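Local atomic coordinates of coat protein (Sulfolobus turreted icosahedral virus, PDB entry 2BBD), a protein that forms the coat of Sulfolobus turreted icosahedral virus as its major capsid protein. Residues A[226-238]-A[244-256]. Numbering follows the deposited sequence.
Sequences NNTDPTEYELKIV and DKIKVSWAALQAE
Leu235 O is gripped by two backbone donors: Lys245 N at 2.7 Å, nearly along the C=O axis, and Ile246 N at 3.1 Å, whose N-H meets a lone pair lying in the plane of the carbonyl. Two consecutive residues facing one is the signature of a classic beta bulge, here in the antiparallel hairpin of strands 230-237 and 243-249. The hairpin edges a four-stranded sheet, strand 243-249 outermost within the chain, in the second jelly roll of the double jelly-roll capsid fold. Beyond the bulge the register is regular, Tyr233 and Val248 forming a hydrogen-bonded pair. The last rung, Trp250 N to Thr231 O (2.9 Å), has its donor well above the carbonyl plane, as the chain turns into helix 250-261. Ser249 N-caps that helix, its OG accepting from Ala252 N.

Pro230 lies over one face of the Trp250 indole, CG 3.4 Å from the centroid of the five-membered ring and 13° off its normal, a CH-pi contact. Tyr233 meets Ile246 CG2 at its ring edge, while its OH hydrogen-bonds Gln214 NE2 on strand 210-219, in the domain's other sheet. Leu235 CD2 packs on Ile246 CD1 at 3.6 Å.

On the face opposite Tyr233, Leu235 and Ile246, the extended chain of Glu234 brings OE2 within 2.7 Å of Asp244 OD2, the carboxylate planes 73° apart. So close an approach implies that one acid probably holds a proton, and the pair's pKa may be shifted upward.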
loop_
_atom_site.group_PDB
_atom_site.type_symbol
_atom_site.label_atom_id
_atom_site.label_comp_id
_atom_site.label_asym_id
_atom_site.label_seq_id
_atom_site.Cartn_x
_atom_site.Cartn_y
_atom_site.Cartn_z
ATOM N N ASN A 226 13.139 -10.537 6.804
ATOM C CA ASN A 226 14.150 -11.243 6.015
ATOM C C ASN A 226 14.188 -12.701 6.443
ATOM O O ASN A 226 15.103 -13.130 7.137
ATOM C CB ASN A 226 15.526 -10.607 6.209
ATOM C CG ASN A 226 15.560 -9.175 5.737
ATOM O OD1 ASN A 226 15.253 -8.885 4.580
ATOM N ND2 ASN A 226 15.919 -8.266 6.633
ATOM N N ASN A 227 13.175 -13.449 6.021
ATOM C CA ASN A 227 13.051 -14.858 6.362
ATOM C C ASN A 227 12.482 -15.578 5.147
ATOM O O ASN A 227 12.063 -14.946 4.183
ATOM C CB ASN A 227 12.084 -15.011 7.534
ATOM C CG ASN A 227 10.644 -14.674 7.143
ATOM O OD1 ASN A 227 9.978 -15.448 6.448
ATOM N ND2 ASN A 227 10.170 -13.508 7.571
ATOM N N THR A 228 12.461 -16.904 5.202
ATOM C CA THR A 228 11.922 -17.699 4.115
ATOM C C THR A 228 10.921 -18.676 4.705
ATOM O O THR A 228 10.907 -19.852 4.347
ATOM C CB THR A 228 13.033 -18.489 3.385
ATOM O OG1 THR A 228 13.873 -19.139 4.348
ATOM C CG2 THR A 228 13.875 -17.562 2.523
ATOM N N ASP A 229 10.086 -18.182 5.618
ATOM C CA ASP A 229 9.088 -19.019 6.277
ATOM C C ASP A 229 7.895 -19.398 5.411
ATOM O O ASP A 229 7.348 -20.491 5.551
ATOM C CB ASP A 229 8.571 -18.354 7.556
ATOM C CG ASP A 229 9.626 -18.276 8.642
ATOM O OD1 ASP A 229 10.574 -19.097 8.626
ATOM O OD2 ASP A 229 9.504 -17.402 9.522
ATOM N N PRO A 230 7.456 -18.500 4.514
ATOM C CA PRO A 230 6.303 -18.907 3.708
ATOM C C PRO A 230 6.699 -19.897 2.622
ATOM O O PRO A 230 7.697 -19.703 1.938
ATOM C CB PRO A 230 5.775 -17.577 3.156
ATOM C CG PRO A 230 6.997 -16.736 3.048
ATOM C CD PRO A 230 7.795 -17.080 4.292
ATOM N N THR A 231 5.923 -20.967 2.474
ATOM C CA THR A 231 6.221 -21.975 1.459
ATOM C C THR A 231 5.102 -22.177 0.444
ATOM O O THR A 231 5.354 -22.552 -0.702
ATOM C CB THR A 231 6.541 -23.327 2.120
ATOM O OG1 THR A 231 5.438 -23.732 2.942
ATOM C CG2 THR A 231 7.779 -23.204 2.980
ATOM N N GLU A 232 3.868 -21.906 0.857
ATOM C CA GLU A 232 2.719 -22.087 -0.021
ATOM C C GLU A 232 1.622 -21.061 0.252
ATOM O O GLU A 232 1.386 -20.688 1.403
ATOM C CB GLU A 232 2.144 -23.494 0.177
ATOM C CG GLU A 232 1.061 -23.899 -0.813
ATOM C CD GLU A 232 1.623 -24.589 -2.049
ATOM O OE1 GLU A 232 2.718 -25.192 -1.951
ATOM O OE2 GLU A 232 0.967 -24.547 -3.114
ATOM N N TYR A 233 0.954 -20.627 -0.817
ATOM C CA TYR A 233 -0.141 -19.662 -0.732
ATOM C C TYR A 233 -1.369 -20.297 -1.368
ATOM O O TYR A 233 -1.277 -20.942 -2.410
ATOM C CB TYR A 233 0.193 -18.369 -1.483
ATOM C CG TYR A 233 -0.988 -17.425 -1.605
ATOM C CD1 TYR A 233 -1.232 -16.448 -0.640
ATOM C CD2 TYR A 233 -1.877 -17.524 -2.682
ATOM C CE1 TYR A 233 -2.328 -15.591 -0.741
ATOM C CE2 TYR A 233 -2.982 -16.670 -2.790
ATOM C CZ TYR A 233 -3.196 -15.710 -1.818
ATOM O OH TYR A 233 -4.274 -14.865 -1.920
ATOM N N GLU A 234 -2.522 -20.083 -0.754
ATOM C CA GLU A 234 -3.750 -20.672 -1.254
ATOM C C GLU A 234 -4.942 -19.721 -1.137
ATOM O O GLU A 234 -5.186 -19.155 -0.069
ATOM C CB GLU A 234 -4.024 -21.948 -0.458
ATOM C CG GLU A 234 -5.092 -22.865 -1.011
ATOM C CD GLU A 234 -5.322 -24.069 -0.103
ATOM O OE1 GLU A 234 -4.346 -24.545 0.515
ATOM O OE2 GLU A 234 -6.474 -24.538 -0.011
ATOM N N LEU A 235 -5.657 -19.533 -2.245
ATOM C CA LEU A 235 -6.856 -18.698 -2.269
ATOM C C LEU A 235 -7.979 -19.698 -2.508
ATOM O O LEU A 235 -8.067 -20.308 -3.580
ATOM C CB LEU A 235 -6.814 -17.678 -3.409
ATOM C CG LEU A 235 -8.015 -16.726 -3.383
ATOM C CD1 LEU A 235 -7.949 -15.862 -2.118
ATOM C CD2 LEU A 235 -8.037 -15.853 -4.641
ATOM N N LYS A 236 -8.838 -19.865 -1.511
ATOM C CA LYS A 236 -9.901 -20.853 -1.609
ATOM C C LYS A 236 -11.322 -20.349 -1.368
ATOM O O LYS A 236 -11.564 -19.532 -0.475
ATOM C CB LYS A 236 -9.585 -21.990 -0.629
ATOM C CG LYS A 236 -10.580 -23.135 -0.581
ATOM C CD LYS A 236 -10.183 -24.099 0.535
ATOM C CE LYS A 236 -11.099 -25.310 0.611
ATOM N NZ LYS A 236 -10.700 -26.223 1.736
ATOM N N ILE A 237 -12.252 -20.849 -2.178
ATOM C CA ILE A 237 -13.665 -20.505 -2.054
ATOM C C ILE A 237 -14.198 -21.494 -1.025
ATOM O O ILE A 237 -14.205 -22.700 -1.267
ATOM C CB ILE A 237 -14.434 -20.720 -3.393
ATOM C CG1 ILE A 237 -13.744 -19.968 -4.535
ATOM C CG2 ILE A 237 -15.881 -20.243 -3.256
ATOM C CD1 ILE A 237 -13.615 -18.480 -4.318
ATOM N N VAL A 238 -14.632 -20.989 0.124
ATOM C CA VAL A 238 -15.144 -21.844 1.188
ATOM C C VAL A 238 -16.662 -22.006 1.159
ATOM O O VAL A 238 -17.193 -22.996 1.667
ATOM C CB VAL A 238 -14.739 -21.294 2.576
ATOM C CG1 VAL A 238 -15.370 -22.129 3.681
ATOM C CG2 VAL A 238 -13.225 -21.308 2.716
ATOM N N ASP A 244 -10.362 -24.461 -4.541
ATOM C CA ASP A 244 -9.157 -23.642 -4.608
ATOM C C ASP A 244 -9.186 -22.864 -5.908
ATOM O O ASP A 244 -9.577 -23.401 -6.939
ATOM C CB ASP A 244 -7.899 -24.519 -4.609
ATOM C CG ASP A 244 -7.453 -24.928 -3.214
ATOM O OD1 ASP A 244 -6.553 -25.792 -3.112
ATOM O OD2 ASP A 244 -7.983 -24.384 -2.222
ATOM N N LYS A 245 -8.782 -21.601 -5.857
ATOM C CA LYS A 245 -8.716 -20.765 -7.050
ATOM C C LYS A 245 -7.236 -20.493 -7.294
ATOM O O LYS A 245 -6.805 -20.203 -8.414
ATOM C CB LYS A 245 -9.469 -19.452 -6.832
ATOM C CG LYS A 245 -10.982 -19.605 -6.834
ATOM C CD LYS A 245 -11.483 -20.155 -8.170
ATOM C CE LYS A 245 -11.116 -19.240 -9.330
ATOM N NZ LYS A 245 -11.697 -19.693 -10.627
ATOM N N ILE A 246 -6.464 -20.587 -6.219
ATOM C CA ILE A 246 -5.028 -20.390 -6.284
ATOM C C ILE A 246 -4.368 -21.303 -5.260
ATOM O O ILE A 246 -4.764 -21.341 -4.094
ATOM C CB ILE A 246 -4.618 -18.936 -5.970
ATOM C CG1 ILE A 246 -5.433 -17.955 -6.812
ATOM C CG2 ILE A 246 -3.131 -18.757 -6.267
ATOM C CD1 ILE A 246 -5.093 -16.494 -6.557
ATOM N N LYS A 247 -3.372 -22.050 -5.719
ATOM C CA LYS A 247 -2.614 -22.971 -4.881
ATOM C C LYS A 247 -1.229 -22.963 -5.511
ATOM O O LYS A 247 -1.000 -23.595 -6.547
ATOM C CB LYS A 247 -3.214 -24.374 -4.947
ATOM C CG LYS A 247 -2.548 -25.369 -4.022
ATOM C CD LYS A 247 -2.895 -25.095 -2.571
ATOM C CE LYS A 247 -2.216 -26.105 -1.665
ATOM N NZ LYS A 247 -2.524 -27.501 -2.081
ATOM N N VAL A 248 -0.308 -22.234 -4.893
ATOM C CA VAL A 248 1.030 -22.098 -5.446
ATOM C C VAL A 248 2.084 -22.064 -4.360
ATOM O O VAL A 248 1.782 -21.784 -3.201
ATOM C CB VAL A 248 1.122 -20.782 -6.285
ATOM C CG1 VAL A 248 2.545 -20.532 -6.752
ATOM C CG2 VAL A 248 0.184 -20.861 -7.474
ATOM N N SER A 249 3.324 -22.359 -4.735
ATOM C CA SER A 249 4.423 -22.319 -3.784
ATOM C C SER A 249 4.862 -20.862 -3.737
ATOM O O SER A 249 4.641 -20.109 -4.681
ATOM C CB SER A 249 5.588 -23.184 -4.266
ATOM O OG SER A 249 6.100 -22.676 -5.488
ATOM N N TRP A 250 5.491 -20.463 -2.644
ATOM C CA TRP A 250 5.940 -19.092 -2.513
ATOM C C TRP A 250 6.966 -18.779 -3.604
ATOM O O TRP A 250 6.939 -17.702 -4.204
ATOM C CB TRP A 250 6.542 -18.888 -1.126
ATOM C CG TRP A 250 6.585 -17.460 -0.687
ATOM C CD1 TRP A 250 7.694 -16.696 -0.498
ATOM C CD2 TRP A 250 5.468 -16.645 -0.323
ATOM N NE1 TRP A 250 7.342 -15.449 -0.027
ATOM C CE2 TRP A 250 5.980 -15.393 0.091
ATOM C CE3 TRP A 250 4.082 -16.853 -0.299
ATOM C CZ2 TRP A 250 5.156 -14.356 0.524
ATOM C CZ3 TRP A 250 3.259 -15.819 0.131
ATOM C CH2 TRP A 250 3.801 -14.584 0.539
ATOM N N ALA A 251 7.859 -19.731 -3.875
ATOM C CA ALA A 251 8.881 -19.540 -4.899
ATOM C C ALA A 251 8.257 -19.315 -6.268
ATOM O O ALA A 251 8.727 -18.490 -7.052
ATOM C CB ALA A 251 9.819 -20.742 -4.940
ATOM N N ALA A 252 7.186 -20.039 -6.560
ATOM C CA ALA A 252 6.525 -19.897 -7.851
ATOM C C ALA A 252 5.815 -18.555 -7.922
ATOM O O ALA A 252 5.719 -17.947 -8.984
ATOM C CB ALA A 252 5.525 -21.028 -8.061
ATOM N N LEU A 253 5.312 -18.095 -6.784
ATOM C CA LEU A 253 4.620 -16.821 -6.741
ATOM C C LEU A 253 5.663 -15.721 -6.967
ATOM O O LEU A 253 5.452 -14.809 -7.774
ATOM C CB LEU A 253 3.928 -16.670 -5.385
ATOM C CG LEU A 253 2.898 -15.570 -5.163
ATOM C CD1 LEU A 253 1.800 -15.625 -6.224
ATOM C CD2 LEU A 253 2.319 -15.744 -3.756
ATOM N N GLN A 254 6.799 -15.826 -6.278
ATOM C CA GLN A 254 7.861 -14.834 -6.429
ATOM C C GLN A 254 8.424 -14.856 -7.850
ATOM O O GLN A 254 8.873 -13.828 -8.357
ATOM C CB GLN A 254 8.995 -15.073 -5.420
ATOM C CG GLN A 254 8.559 -15.036 -3.949
ATOM C CD GLN A 254 9.721 -14.807 -2.989
ATOM O OE1 GLN A 254 10.763 -15.455 -3.090
ATOM N NE2 GLN A 254 9.538 -13.886 -2.045
ATOM N N ALA A 255 8.402 -16.023 -8.493
ATOM C CA ALA A 255 8.902 -16.136 -9.864
ATOM C C ALA A 255 7.948 -15.397 -10.793
ATOM O O ALA A 255 8.370 -14.751 -11.750
ATOM C CB ALA A 255 9.006 -17.606 -10.271
ATOM N N GLU A 256 6.658 -15.508 -10.498
ATOM C CA GLU A 256 5.609 -14.847 -11.268
ATOM C C GLU A 256 5.757 -13.329 -11.135
ATOM O O GLU A 256 5.579 -12.599 -12.112
ATOM C CB GLU A 256 4.231 -15.280 -10.756
ATOM C CG GLU A 256 3.064 -14.730 -11.562
ATOM C CD GLU A 256 1.739 -15.370 -11.193
ATOM O OE1 GLU A 256 1.266 -15.166 -10.059
ATOM O OE2 GLU A 256 1.165 -16.086 -12.044
#